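Local coordinates for ribosome maturation protein SDO1 homolog (Methanothermobacter thermautotrophicus, PDB 2WBM), which probably binds the ribosome and takes part in its maturation, as an archaeal member of the SDO1/SBDS family, at residues E37-L42 / E81-K86; E50-D55 / G104-T109; E68-R71 / D77-S80. One frame throughout, in Å; residues are numbered along the deposited sequence. Where two conformers were deposited one is given.

Interaction 1 (E37-L42 / E81-K86)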
ATOM      1  N   GLU A  37     -19.595  21.638  18.454  1.00  7.33           N
ATOM      2  CA  GLU A  37     -20.395  20.415  18.387  1.00  8.38           C
ATOM      3  C   GLU A  37     -19.741  19.369  17.487  1.00  9.66           C
ATOM      4  O   GLU A  37     -19.502  19.633  16.308  1.00 11.35           O
ATOM      5  CB  GLU A  37     -21.822  20.721  17.893  1.00  6.76           C
ATOM      6  CG  GLU A  37     -22.629  21.628  18.822  1.00  8.71           C
ATOM      7  CD  GLU A  37     -23.095  20.925  20.118  1.00 13.71           C
ATOM      8  OE1 GLU A  37     -22.739  19.748  20.328  1.00 17.84           O
ATOM      9  OE2 GLU A  37     -23.815  21.564  20.923  1.00 11.74           O
ATOM     10  N   ARG A  38     -19.476  18.178  18.034  1.00 10.28           N
ATOM     11  CA  ARG A  38     -18.927  17.065  17.260  1.00 11.31           C
ATOM     12  C   ARG A  38     -19.970  16.202  16.551  1.00 12.81           C
ATOM     13  O   ARG A  38     -21.051  15.933  17.075  1.00 12.12           O
ATOM     14  CB  ARG A  38     -18.093  16.140  18.138  1.00 11.96           C
ATOM     15  CG  ARG A  38     -16.853  16.790  18.671  1.00 11.52           C
ATOM     16  CD  ARG A  38     -16.161  15.882  19.625  1.00 12.73           C
ATOM     17  NE  ARG A  38     -15.014  16.559  20.209  1.00 20.98           N
ATOM     18  CZ  ARG A  38     -14.205  16.023  21.116  1.00 24.21           C
ATOM     19  NH1 ARG A  38     -14.414  14.786  21.553  1.00 22.95           N
ATOM     20  NH2 ARG A  38     -13.196  16.732  21.590  1.00 20.26           N
ATOM     21  N   PHE A  39     -19.611  15.810  15.344  1.00 11.47           N
ATOM     22  CA  PHE A  39     -20.338  14.864  14.515  1.00 12.84           C
ATOM     23  C   PHE A  39     -19.315  13.817  14.116  1.00 15.00           C
ATOM     24  O   PHE A  39     -18.204  14.150  13.647  1.00 16.55           O
ATOM     25  CB  PHE A  39     -20.899  15.551  13.266  1.00 12.42           C
ATOM     26  CG  PHE A  39     -21.934  16.609  13.554  1.00 14.35           C
ATOM     27  CD1 PHE A  39     -23.297  16.297  13.530  1.00 14.27           C
ATOM     28  CD2 PHE A  39     -21.548  17.927  13.829  1.00 14.01           C
ATOM     29  CE1 PHE A  39     -24.262  17.271  13.770  1.00 14.64           C
ATOM     30  CE2 PHE A  39     -22.489  18.916  14.097  1.00 14.47           C
ATOM     31  CZ  PHE A  39     -23.868  18.601  14.056  1.00 11.94           C
ATOM     32  N   GLU A  40     -19.660  12.553  14.332  1.00 13.46           N
ATOM     33  CA  GLU A  40     -18.709  11.459  14.186  1.00 13.12           C
ATOM     34  C   GLU A  40     -19.351  10.309  13.446  1.00 12.72           C
ATOM     35  O   GLU A  40     -20.552  10.042  13.616  1.00 13.87           O
ATOM     36  CB  GLU A  40     -18.244  10.951  15.544  1.00 10.89           C
ATOM     37  CG  GLU A  40     -17.448  12.030  16.328  1.00 15.25           C
ATOM     38  CD  GLU A  40     -16.964  11.599  17.685  1.00 20.08           C
ATOM     39  OE1 GLU A  40     -17.237  10.451  18.125  1.00 13.86           O
ATOM     40  OE2 GLU A  40     -16.293  12.439  18.330  1.00 19.09           O
ATOM     41  N   VAL A  41     -18.535   9.617  12.660  1.00 13.71           N
ATOM     42  CA  VAL A  41     -18.964   8.376  12.009  1.00 12.69           C
ATOM     43  C   VAL A  41     -17.933   7.280  12.229  1.00 12.42           C
ATOM     44  O   VAL A  41     -16.760   7.570  12.462  1.00 15.10           O
ATOM     45  CB  VAL A  41     -19.221   8.579  10.477  1.00 13.89           C
ATOM     46  CG1 VAL A  41     -20.513   9.379  10.267  1.00 13.83           C
ATOM     47  CG2 VAL A  41     -18.002   9.259   9.767  1.00 15.30           C
ATOM     48  N   LEU A  42     -18.386   6.029  12.191  1.00 11.76           N
ATOM     49  CA  LEU A  42     -17.518   4.873  12.381  1.00 10.97           C
ATOM     50  C   LEU A  42     -17.184   4.343  11.004  1.00 13.52           C
ATOM     51  O   LEU A  42     -18.095   4.037  10.220  1.00 11.77           O
ATOM     52  CB  LEU A  42     -18.232   3.793  13.194  1.00 13.28           C
ATOM     53  CG  LEU A  42     -18.372   4.156  14.677  1.00 15.76           C
ATOM     54  CD1 LEU A  42     -19.362   3.215  15.385  1.00 18.67           C
ATOM     55  CD2 LEU A  42     -16.988   4.068  15.316  1.00 14.74           C
ATOM     56  N   GLU A  81     -31.581  15.035  13.612  1.00 11.98           N
ATOM     57  CA  GLU A  81     -31.737  15.456  12.242  1.00 13.46           C
ATOM     58  C   GLU A  81     -31.673  16.992  12.135  1.00 10.91           C
ATOM     59  O   GLU A  81     -31.069  17.519  11.201  1.00 10.24           O
ATOM     60  CB  GLU A  81     -32.976  14.777  11.646  1.00 15.32           C
ATOM     61  CG  GLU A  81     -32.663  13.247  11.599  1.00 19.09           C
ATOM     62  CD  GLU A  81     -33.700  12.370  10.943  1.00 23.84           C
ATOM     63  OE1 GLU A  81     -34.833  12.838  10.661  1.00 22.93           O
ATOM     64  OE2 GLU A  81     -33.360  11.185  10.720  1.00 15.56           O
ATOM     65  N   GLU A  82     -32.196  17.700  13.138  1.00 10.07           N
ATOM     66  CA  GLU A  82     -32.193  19.156  13.141  0.50 10.60           C
ATOM     67  C   GLU A  82     -30.762  19.705  13.170  1.00 10.63           C
ATOM     68  O   GLU A  82     -30.428  20.632  12.431  1.00 11.49           O
ATOM     69  CB  GLU A  82     -32.992  19.673  14.340  0.50 10.03           C
ATOM     70  CG  GLU A  82     -33.167  21.180  14.403  0.50 10.55           C
ATOM     71  CD  GLU A  82     -33.936  21.599  15.637  0.50 10.12           C
ATOM     72  OE1 GLU A  82     -34.350  20.709  16.415  0.50 10.66           O
ATOM     73  OE2 GLU A  82     -34.120  22.813  15.834  0.50  9.74           O
ATOM     74  N   ALA A  83     -29.928  19.137  14.040  1.00  9.73           N
ATOM     75  CA  ALA A  83     -28.528  19.577  14.148  1.00 13.89           C
ATOM     76  C   ALA A  83     -27.761  19.341  12.838  1.00 12.69           C
ATOM     77  O   ALA A  83     -26.978  20.199  12.404  1.00 13.39           O
ATOM     78  CB  ALA A  83     -27.817  18.881  15.309  1.00 12.52           C
ATOM     79  N   MET A  84     -28.001  18.194  12.206  1.00  9.49           N
ATOM     80  CA  MET A  84     -27.345  17.906  10.927  1.00 11.02           C
ATOM     81  C   MET A  84     -27.786  18.865   9.842  1.00  9.66           C
ATOM     82  O   MET A  84     -26.952  19.334   9.069  1.00 11.44           O
ATOM     83  CB  MET A  84     -27.554  16.452  10.505  1.00 11.69           C
ATOM     84  CG  MET A  84     -26.745  15.486  11.349  1.00 10.65           C
ATOM     85  SD  MET A  84     -26.917  13.791  10.762  1.00 16.49           S
ATOM     86  CE  MET A  84     -28.594  13.368  11.199  1.00 14.06           C
ATOM     87  N   ARG A  85     -29.082  19.177   9.800  1.00  8.29           N
ATOM     88  CA  ARG A  85     -29.599  20.143   8.825  1.00  8.62           C
ATOM     89  C   ARG A  85     -28.985  21.523   9.062  1.00  9.60           C
ATOM     90  O   ARG A  85     -28.679  22.237   8.113  1.00  7.23           O
ATOM     91  CB  ARG A  85     -31.131  20.222   8.865  1.00  7.91           C
ATOM     92  CG  ARG A  85     -31.833  19.003   8.270  1.00 11.86           C
ATOM     93  CD  ARG A  85     -33.343  19.217   8.120  1.00 19.06           C
ATOM     94  NE  ARG A  85     -34.008  19.446   9.408  1.00 23.27           N
ATOM     95  CZ  ARG A  85     -34.652  18.512  10.110  1.00 25.29           C
ATOM     96  NH1 ARG A  85     -34.733  17.261   9.656  1.00 18.64           N
ATOM     97  NH2 ARG A  85     -35.217  18.831  11.274  1.00 19.13           N
ATOM     98  N   LYS A  86     -28.817  21.901  10.328  1.00  9.11           N
ATOM     99  CA  LYS A  86     -28.222  23.196  10.650  1.00 12.85           C
ATOM    100  C   LYS A  86     -26.778  23.279  10.135  1.00 11.12           C
ATOM    101  O   LYS A  86     -26.390  24.278   9.541  1.00 11.63           O
ATOM    102  CB  LYS A  86     -28.290  23.469  12.167  1.00 12.65           C
ATOM    103  CG  LYS A  86     -27.737  24.821  12.618  1.00 20.75           C
ATOM    104  CD  LYS A  86     -28.643  25.986  12.259  1.00 25.16           C
ATOM    105  CE  LYS A  86     -28.155  27.270  12.928  1.00 28.62           C
ATOM    106  NZ  LYS A  86     -28.926  28.448  12.474  1.00 24.58           N
TER
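Phe-39 carries this contact from the strand side, and Ala-83 and Met-84 receive it on the helix. CB of Phe-39 points toward the helix, and the ring follows. Its CG lies beside the backbone N and anti to the carbonyl carbon (chi1 -64°), and chi2 of -95° turns the ring roughly crosswise to the CA-CB-CG plane. The far end of the ring does the touching. CE1 of Phe-39 lies 3.9 Å from CG of Met-84. CZ of Phe-39 is 3.9 Å from the carbonyl O of Ala-83 and 4.2 Å from its CB. Met-84 CG and Ala-83 O both approach the ring obliquely, so this is not a flat stack. Met-84 offers the first part of its chain rather than its tip. Its CG also sits beside the backbone N (chi1 -72°), and this brings the CG methylene to the phenyl ring. The chain then bends at chi3 and carries SD and CE off past the ring. The contact is small, about 105 Å² in all, and apolar apart from the Ala-83 carbonyl. It packs the helix 81-88 against the strand 37-43 in the N-terminal SBDS domain. Phe-88 of the same helix meets the Phe-39 ring edge-to-face, and Ile-100 of helix 93-103 also touches it. Met-84 packs on Val-69, while the strand pairs through its backbone with strand 28-34.

Interaction 2 (E50-D55 / G104-T109)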
ATOM      1  N   GLU A  50      -8.520   5.929   1.586  1.00  8.62           N
ATOM      2  CA  GLU A  50      -8.659   5.913   0.126  1.00 10.16           C
ATOM      3  C   GLU A  50      -9.667   6.956  -0.348  1.00 10.20           C
ATOM      4  O   GLU A  50      -9.433   7.633  -1.359  1.00 10.97           O
ATOM      5  CB  GLU A  50      -9.085   4.528  -0.391  1.00 11.03           C
ATOM      6  CG  GLU A  50      -7.992   3.464  -0.415  1.00 12.72           C
ATOM      7  CD  GLU A  50      -6.796   3.828  -1.291  1.00 21.61           C
ATOM      8  OE1 GLU A  50      -6.966   4.512  -2.333  1.00 22.39           O
ATOM      9  OE2 GLU A  50      -5.674   3.404  -0.943  1.00 25.65           O
ATOM     10  N   PHE A  51     -10.781   7.059   0.379  1.00 10.95           N
ATOM     11  CA  PHE A  51     -11.854   8.012   0.073  1.00 12.97           C
ATOM     12  C   PHE A  51     -11.345   9.448   0.078  1.00 13.57           C
ATOM     13  O   PHE A  51     -11.764  10.257  -0.755  1.00 14.37           O
ATOM     14  CB  PHE A  51     -13.004   7.868   1.069  1.00 13.46           C
ATOM     15  CG  PHE A  51     -14.240   8.650   0.696  1.00 13.32           C
ATOM     16  CD1 PHE A  51     -15.193   8.099  -0.157  1.00 14.03           C
ATOM     17  CD2 PHE A  51     -14.447   9.935   1.198  1.00 13.72           C
ATOM     18  CE1 PHE A  51     -16.345   8.817  -0.503  1.00 16.96           C
ATOM     19  CE2 PHE A  51     -15.598  10.659   0.862  1.00 13.88           C
ATOM     20  CZ  PHE A  51     -16.547  10.095   0.014  1.00 13.39           C
ATOM     21  N   ARG A  52     -10.433   9.746   1.007  1.00 12.40           N
ATOM     22  CA  ARG A  52      -9.810  11.064   1.107  1.00 15.09           C
ATOM     23  C   ARG A  52      -8.896  11.433  -0.064  1.00 16.80           C
ATOM     24  O   ARG A  52      -8.623  12.611  -0.283  1.00 19.49           O
ATOM     25  CB  ARG A  52      -9.028  11.179   2.409  1.00 13.80           C
ATOM     26  CG  ARG A  52      -9.875  11.278   3.633  1.00 21.38           C
ATOM     27  CD  ARG A  52      -8.952  11.427   4.818  1.00 29.35           C
ATOM     28  NE  ARG A  52      -9.629  12.063   5.926  1.00 28.94           N
ATOM     29  CZ  ARG A  52      -9.019  12.608   6.966  1.00 22.90           C
ATOM     30  NH1 ARG A  52      -7.694  12.597   7.059  1.00 18.33           N
ATOM     31  NH2 ARG A  52      -9.744  13.166   7.915  1.00 25.63           N
ATOM     32  N   ARG A  53      -8.411  10.439  -0.808  1.00 17.38           N
ATOM     33  CA  ARG A  53      -7.532  10.705  -1.950  1.00 20.41           C
ATOM     34  C   ARG A  53      -8.290  11.304  -3.131  1.00 21.40           C
ATOM     35  O   ARG A  53      -9.502  11.124  -3.276  1.00 21.05           O
ATOM     36  CB  ARG A  53      -6.784   9.442  -2.399  1.00 18.97           C
ATOM     37  CG  ARG A  53      -6.056   8.728  -1.283  1.00 22.36           C
ATOM     38  CD  ARG A  53      -5.344   7.496  -1.794  1.00 28.39           C
ATOM     39  NE  ARG A  53      -3.954   7.778  -2.134  1.00 31.61           N
ATOM     40  CZ  ARG A  53      -3.051   6.852  -2.450  1.00 33.34           C
ATOM     41  NH1 ARG A  53      -3.380   5.564  -2.471  1.00 35.07           N
ATOM     42  NH2 ARG A  53      -1.813   7.216  -2.740  1.00 31.22           N
ATOM     43  N   GLU A  54      -7.554  12.032  -3.961  1.00 24.19           N
ATOM     44  CA  GLU A  54      -8.064  12.574  -5.210  1.00 26.45           C
ATOM     45  C   GLU A  54      -8.529  11.447  -6.119  1.00 27.34           C
ATOM     46  O   GLU A  54      -7.837  10.431  -6.263  1.00 28.68           O
ATOM     47  CB  GLU A  54      -6.954  13.359  -5.919  1.00 26.61           C
ATOM     48  CG  GLU A  54      -6.331  14.449  -5.069  1.00 31.70           C
ATOM     49  CD  GLU A  54      -7.074  15.763  -5.177  1.00 37.46           C
ATOM     50  OE1 GLU A  54      -6.808  16.515  -6.141  1.00 42.04           O
ATOM     51  OE2 GLU A  54      -7.914  16.049  -4.299  1.00 38.34           O
ATOM     52  N   ASP A  55      -9.705  11.627  -6.717  1.00 27.27           N
ATOM     53  CA  ASP A  55     -10.188  10.761  -7.797  1.00 27.56           C
ATOM     54  C   ASP A  55     -10.444   9.309  -7.349  1.00 26.56           C
ATOM     55  O   ASP A  55     -10.364   8.379  -8.156  1.00 27.50           O
ATOM     56  CB  ASP A  55      -9.204  10.813  -8.985  1.00 28.36           C
ATOM     57  CG  ASP A  55      -9.893  10.716 -10.336  1.00 31.52           C
ATOM     58  OD1 ASP A  55      -9.221  10.314 -11.311  1.00 35.27           O
ATOM     59  OD2 ASP A  55     -11.094  11.047 -10.437  1.00 37.23           O
ATOM     60  N   GLY A 104     -12.882  16.649   8.089  1.00 10.06           N
ATOM     61  CA  GLY A 104     -12.696  16.315   9.503  1.00 11.80           C
ATOM     62  C   GLY A 104     -11.380  15.638   9.823  1.00 12.76           C
ATOM     63  O   GLY A 104     -10.430  15.672   9.021  1.00 12.36           O
ATOM     64  N   THR A 105     -11.322  15.058  11.021  1.00 10.81           N
ATOM     65  CA  THR A 105     -10.107  14.415  11.534  1.00 11.94           C
ATOM     66  C   THR A 105     -10.389  12.934  11.738  1.00 12.86           C
ATOM     67  O   THR A 105     -11.537  12.506  11.656  1.00 14.23           O
ATOM     68  CB  THR A 105      -9.688  15.019  12.887  1.00 10.99           C
ATOM     69  OG1 THR A 105     -10.784  14.923  13.819  1.00 11.60           O
ATOM     70  CG2 THR A 105      -9.265  16.481  12.719  1.00 14.28           C
ATOM     71  N   ILE A 106      -9.333  12.168  12.002  1.00 10.91           N
ATOM     72  CA  ILE A 106      -9.457  10.744  12.303  1.00 11.82           C
ATOM     73  C   ILE A 106      -9.019  10.532  13.747  1.00 10.05           C
ATOM     74  O   ILE A 106      -7.969  11.025  14.167  1.00  8.88           O
ATOM     75  CB  ILE A 106      -8.561   9.890  11.370  1.00 14.19           C
ATOM     76  CG1 ILE A 106      -9.008  10.028   9.904  1.00 12.80           C
ATOM     77  CG2 ILE A 106      -8.547   8.423  11.823  1.00 13.16           C
ATOM     78  CD1 ILE A 106     -10.382   9.460   9.584  1.00 17.07           C
ATOM     79  N   GLN A 107      -9.845   9.820  14.507  1.00  8.45           N
ATOM     80  CA  GLN A 107      -9.560   9.561  15.912  1.00  9.67           C
ATOM     81  C   GLN A 107      -9.292   8.076  16.093  1.00  8.11           C
ATOM     82  O   GLN A 107     -10.123   7.231  15.680  1.00  8.90           O
ATOM     83  CB  GLN A 107     -10.757  10.010  16.770  1.00 10.54           C
ATOM     84  CG  GLN A 107     -11.203  11.461  16.497  1.00 15.74           C
ATOM     85  CD  GLN A 107     -10.114  12.493  16.792  1.00 19.79           C
ATOM     86  OE1 GLN A 107      -9.933  13.454  16.037  1.00 21.46           O
ATOM     87  NE2 GLN A 107      -9.377  12.291  17.884  1.00 16.37           N
ATOM     88  N   LEU A 108      -8.140   7.782  16.688  1.00  5.72           N
ATOM     89  CA  LEU A 108      -7.663   6.427  16.929  1.00  6.14           C
ATOM     90  C   LEU A 108      -7.545   6.168  18.409  1.00  7.77           C
ATOM     91  O   LEU A 108      -7.217   7.076  19.175  1.00  9.22           O
ATOM     92  CB  LEU A 108      -6.272   6.231  16.312  1.00  6.16           C
ATOM     93  CG  LEU A 108      -6.124   6.587  14.831  1.00  4.80           C
ATOM     94  CD1 LEU A 108      -4.707   6.355  14.380  1.00  7.98           C
ATOM     95  CD2 LEU A 108      -7.120   5.810  13.955  1.00  7.78           C
ATOM     96  N   THR A 109      -7.736   4.911  18.813  1.00 11.57           N
ATOM     97  CA  THR A 109      -7.403   4.512  20.195  1.00 12.70           C
ATOM     98  C   THR A 109      -5.886   4.329  20.258  1.00 12.47           C
ATOM     99  O   THR A 109      -5.220   4.282  19.210  1.00 10.91           O
ATOM    100  CB  THR A 109      -8.085   3.191  20.577  1.00 12.61           C
ATOM    101  OG1 THR A 109      -7.517   2.123  19.811  1.00 11.76           O
ATOM    102  CG2 THR A 109      -9.598   3.254  20.306  1.00 13.13           C
TER
HETATM  103  O   HOH W   1     -12.352  12.736   8.805  1.00 21.30           O
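Arg-52 of helix 45-52 reaches across to Gly-104, Thr-105 and Ile-106. From CB its chain runs out extended through CG and CD to NE. CB points toward the strand, and CG lies beside the backbone N (chi1 -72°). The contacts begin at the guanidinium. NE is held by the carbonyl O of Leu-101 in helix 93-103. CZ of Arg-52 lies 3.9 Å from Ile-106 CG1, which covers one face of the group, offset toward its rim. NH1 of Arg-52 is 4.1 Å from Ile-106 CG1. Strand 105-107 is an outer strand of the three-stranded antiparallel sheet of the N-terminal SBDS domain, so this arginine links its helix to the sheet margin. NH2 goes furthest. NH2 of Arg-52 lies 2.8 Å from Gly-104 O, but the angle is too poor for a hydrogen bond. Arg-52 NH2 does donate to a water, whose O is 2.8 Å away. That water lies 3.0 Å from Thr-105 O, to which it can donate. With an alanine here, Leu-101 O would probably lose this donor and the water its link from the helix to Thr-105 O. Thr-105 CA is 3.8 Å from Arg-52 NH2, near the guanidinium plane.

Interaction 3 (E68-R71 / D77-S80)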
ATOM      1  N   GLU A  68     -24.921   5.797  10.347  1.00 10.67           N
ATOM      2  CA  GLU A  68     -25.467   6.614  11.439  1.00 13.43           C
ATOM      3  C   GLU A  68     -24.462   7.703  11.735  1.00 14.10           C
ATOM      4  O   GLU A  68     -23.247   7.470  11.662  1.00 15.31           O
ATOM      5  CB  GLU A  68     -25.683   5.795  12.711  1.00 12.91           C
ATOM      6  CG  GLU A  68     -26.649   4.663  12.556  1.00 11.92           C
ATOM      7  CD  GLU A  68     -26.817   3.894  13.854  1.00 11.21           C
ATOM      8  OE1 GLU A  68     -25.819   3.288  14.289  1.00 13.20           O
ATOM      9  OE2 GLU A  68     -27.929   3.887  14.413  1.00  8.71           O
ATOM     10  N   VAL A  69     -24.964   8.888  12.052  1.00 11.79           N
ATOM     11  CA  VAL A  69     -24.095  10.001  12.429  1.00 12.07           C
ATOM     12  C   VAL A  69     -24.228  10.179  13.938  1.00 12.86           C
ATOM     13  O   VAL A  69     -25.337  10.333  14.483  1.00 12.51           O
ATOM     14  CB  VAL A  69     -24.440  11.301  11.671  1.00 14.01           C
ATOM     15  CG1 VAL A  69     -23.510  12.438  12.133  1.00 12.89           C
ATOM     16  CG2 VAL A  69     -24.317  11.092  10.136  1.00 13.76           C
ATOM     17  N   PHE A  70     -23.087  10.126  14.621  1.00 13.89           N
ATOM     18  CA  PHE A  70     -23.066  10.226  16.070  1.00 12.91           C
ATOM     19  C   PHE A  70     -22.669  11.622  16.538  1.00 13.92           C
ATOM     20  O   PHE A  70     -21.952  12.345  15.853  1.00 13.66           O
ATOM     21  CB  PHE A  70     -22.047   9.222  16.647  1.00 12.08           C
ATOM     22  CG  PHE A  70     -22.407   7.773  16.385  1.00 11.74           C
ATOM     23  CD1 PHE A  70     -23.147   7.067  17.317  1.00 11.11           C
ATOM     24  CD2 PHE A  70     -22.012   7.142  15.186  1.00 11.53           C
ATOM     25  CE1 PHE A  70     -23.498   5.707  17.087  1.00 12.92           C
ATOM     26  CE2 PHE A  70     -22.379   5.795  14.928  1.00 12.58           C
ATOM     27  CZ  PHE A  70     -23.105   5.082  15.892  1.00 10.65           C
ATOM     28  N   ARG A  71     -23.111  11.969  17.739  1.00 12.48           N
ATOM     29  CA  ARG A  71     -22.509  13.078  18.470  1.00 11.14           C
ATOM     30  C   ARG A  71     -21.216  12.567  19.093  1.00 14.37           C
ATOM     31  O   ARG A  71     -20.208  13.272  19.117  1.00 14.20           O
ATOM     32  CB  ARG A  71     -23.449  13.562  19.561  1.00 12.35           C
ATOM     33  CG  ARG A  71     -24.759  14.113  18.972  1.00 10.65           C
ATOM     34  CD  ARG A  71     -25.684  14.532  20.076  1.00 12.30           C
ATOM     35  NE  ARG A  71     -25.423  15.913  20.509  1.00 10.37           N
ATOM     36  CZ  ARG A  71     -25.832  16.434  21.661  1.00 12.54           C
ATOM     37  NH1 ARG A  71     -26.474  15.688  22.548  1.00 14.02           N
ATOM     38  NH2 ARG A  71     -25.566  17.701  21.938  1.00 15.00           N
ATOM     39  N   ASP A  77     -24.093   8.151  21.545  1.00 13.35           N
ATOM     40  CA  ASP A  77     -25.030   9.269  21.451  0.70 13.10           C
ATOM     41  C   ASP A  77     -25.146   9.730  19.987  1.00 12.28           C
ATOM     42  O   ASP A  77     -24.130  10.050  19.367  1.00 12.65           O
ATOM     43  CB  ASP A  77     -24.486  10.383  22.367  0.70 13.99           C
ATOM     44  CG  ASP A  77     -25.340  11.610  22.379  0.70 15.74           C
ATOM     45  OD1 ASP A  77     -26.526  11.514  22.004  0.70 18.65           O
ATOM     46  OD2 ASP A  77     -24.818  12.674  22.803  0.70 14.36           O
ATOM     47  N   LYS A  78     -26.360   9.774  19.423  1.00 11.16           N
ATOM     48  CA  LYS A  78     -26.505  10.085  18.011  1.00 10.59           C
ATOM     49  C   LYS A  78     -27.054  11.463  17.720  1.00 10.56           C
ATOM     50  O   LYS A  78     -27.787  12.040  18.527  1.00 11.53           O
ATOM     51  CB  LYS A  78     -27.396   9.040  17.315  1.00 13.97           C
ATOM     52  CG  LYS A  78     -26.774   7.668  17.228  1.00 17.50           C
ATOM     53  CD  LYS A  78     -27.925   6.665  17.251  1.00 24.62           C
ATOM     54  CE  LYS A  78     -27.444   5.336  16.838  1.00 27.62           C
ATOM     55  NZ  LYS A  78     -28.288   4.315  17.451  1.00 16.61           N
ATOM     56  N   ALA A  79     -26.675  11.991  16.564  1.00 12.73           N
ATOM     57  CA  ALA A  79     -27.032  13.353  16.194  1.00 11.90           C
ATOM     58  C   ALA A  79     -28.494  13.495  15.798  1.00 13.41           C
ATOM     59  O   ALA A  79     -29.075  12.596  15.177  1.00 13.19           O
ATOM     60  CB  ALA A  79     -26.122  13.865  15.072  1.00 13.90           C
ATOM     61  N   SER A  80     -29.074  14.641  16.141  1.00 11.39           N
ATOM     62  CA  SER A  80     -30.438  14.950  15.725  1.00 11.07           C
ATOM     63  C   SER A  80     -30.464  15.325  14.249  1.00 12.58           C
ATOM     64  O   SER A  80     -29.517  15.896  13.691  1.00 13.50           O
ATOM     65  CB  SER A  80     -31.039  16.087  16.560  1.00 11.30           C
ATOM     66  OG  SER A  80     -30.513  17.352  16.191  1.00 14.68           O
TER
HETATM   67  O   HOH W   2     -28.109  13.357  22.449  1.00 29.44           O
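Phe-70 and Lys-78 form an antiparallel, non-hydrogen-bonded pair, and two backbone bonds flank it. Ala-79 N donates to Val-69 O at 3.0 Å, nearly straight at 170°. Arg-71 N donates to Asp-77 O at 2.7 Å, more bent at 138°. This short antiparallel bridge closes the loop between Arg-71 and Asp-77. The same two residues also meet through their side chains, less certainly, since Asp-77 was modelled in two conformers. In one of them Arg-71 NH1 makes a long salt bridge of 3.4 Å with Asp-77 OD2, with the two flat groups almost perpendicular. There CG of Asp-77 lies anti to the backbone N (chi1 180°), which carries the carboxylate to the arginine. OD2 faces NH1 directly, and OD1 reaches it through a water. At the other end, Lys-78 NZ pairs with Glu-68 OE2, whose position is less certain. The aliphatic part of Lys-78 runs beside the Phe-70 ring, with CG of Lys-78 3.7 Å from CD1 of Phe-70. Ser-80, the N-cap of helix 81-88, caps Ala-83 N through OG. Phe-70 also bonds through its backbone with Glu-40 of strand 37-43, and Val-69 packs against Phe-39 and helix 93-103.

All three contacts lie in the N-terminal SBDS domain. Interactions 1 and 3 are neighbours, with centres about 6 Å apart, and they touch directly. Val-41 CG1 packs on Glu-68 O at 3.6 Å, and Arg-38 CB on Arg-71 O at 3.7 Å. Both segments of interaction 3 fall between Leu-42 and Glu-81 in the chain, within the span that interaction 1 closes, and strand 77-78 leads into helix 81-88. Interaction 2 stands apart, with its centre about 18 Å from that of interaction 1 and 19 Å from that of interaction 3. It shares one sheet with interaction 1: strands 37-43 and 105-107 are its outermost strands, on either side of strand 28-34.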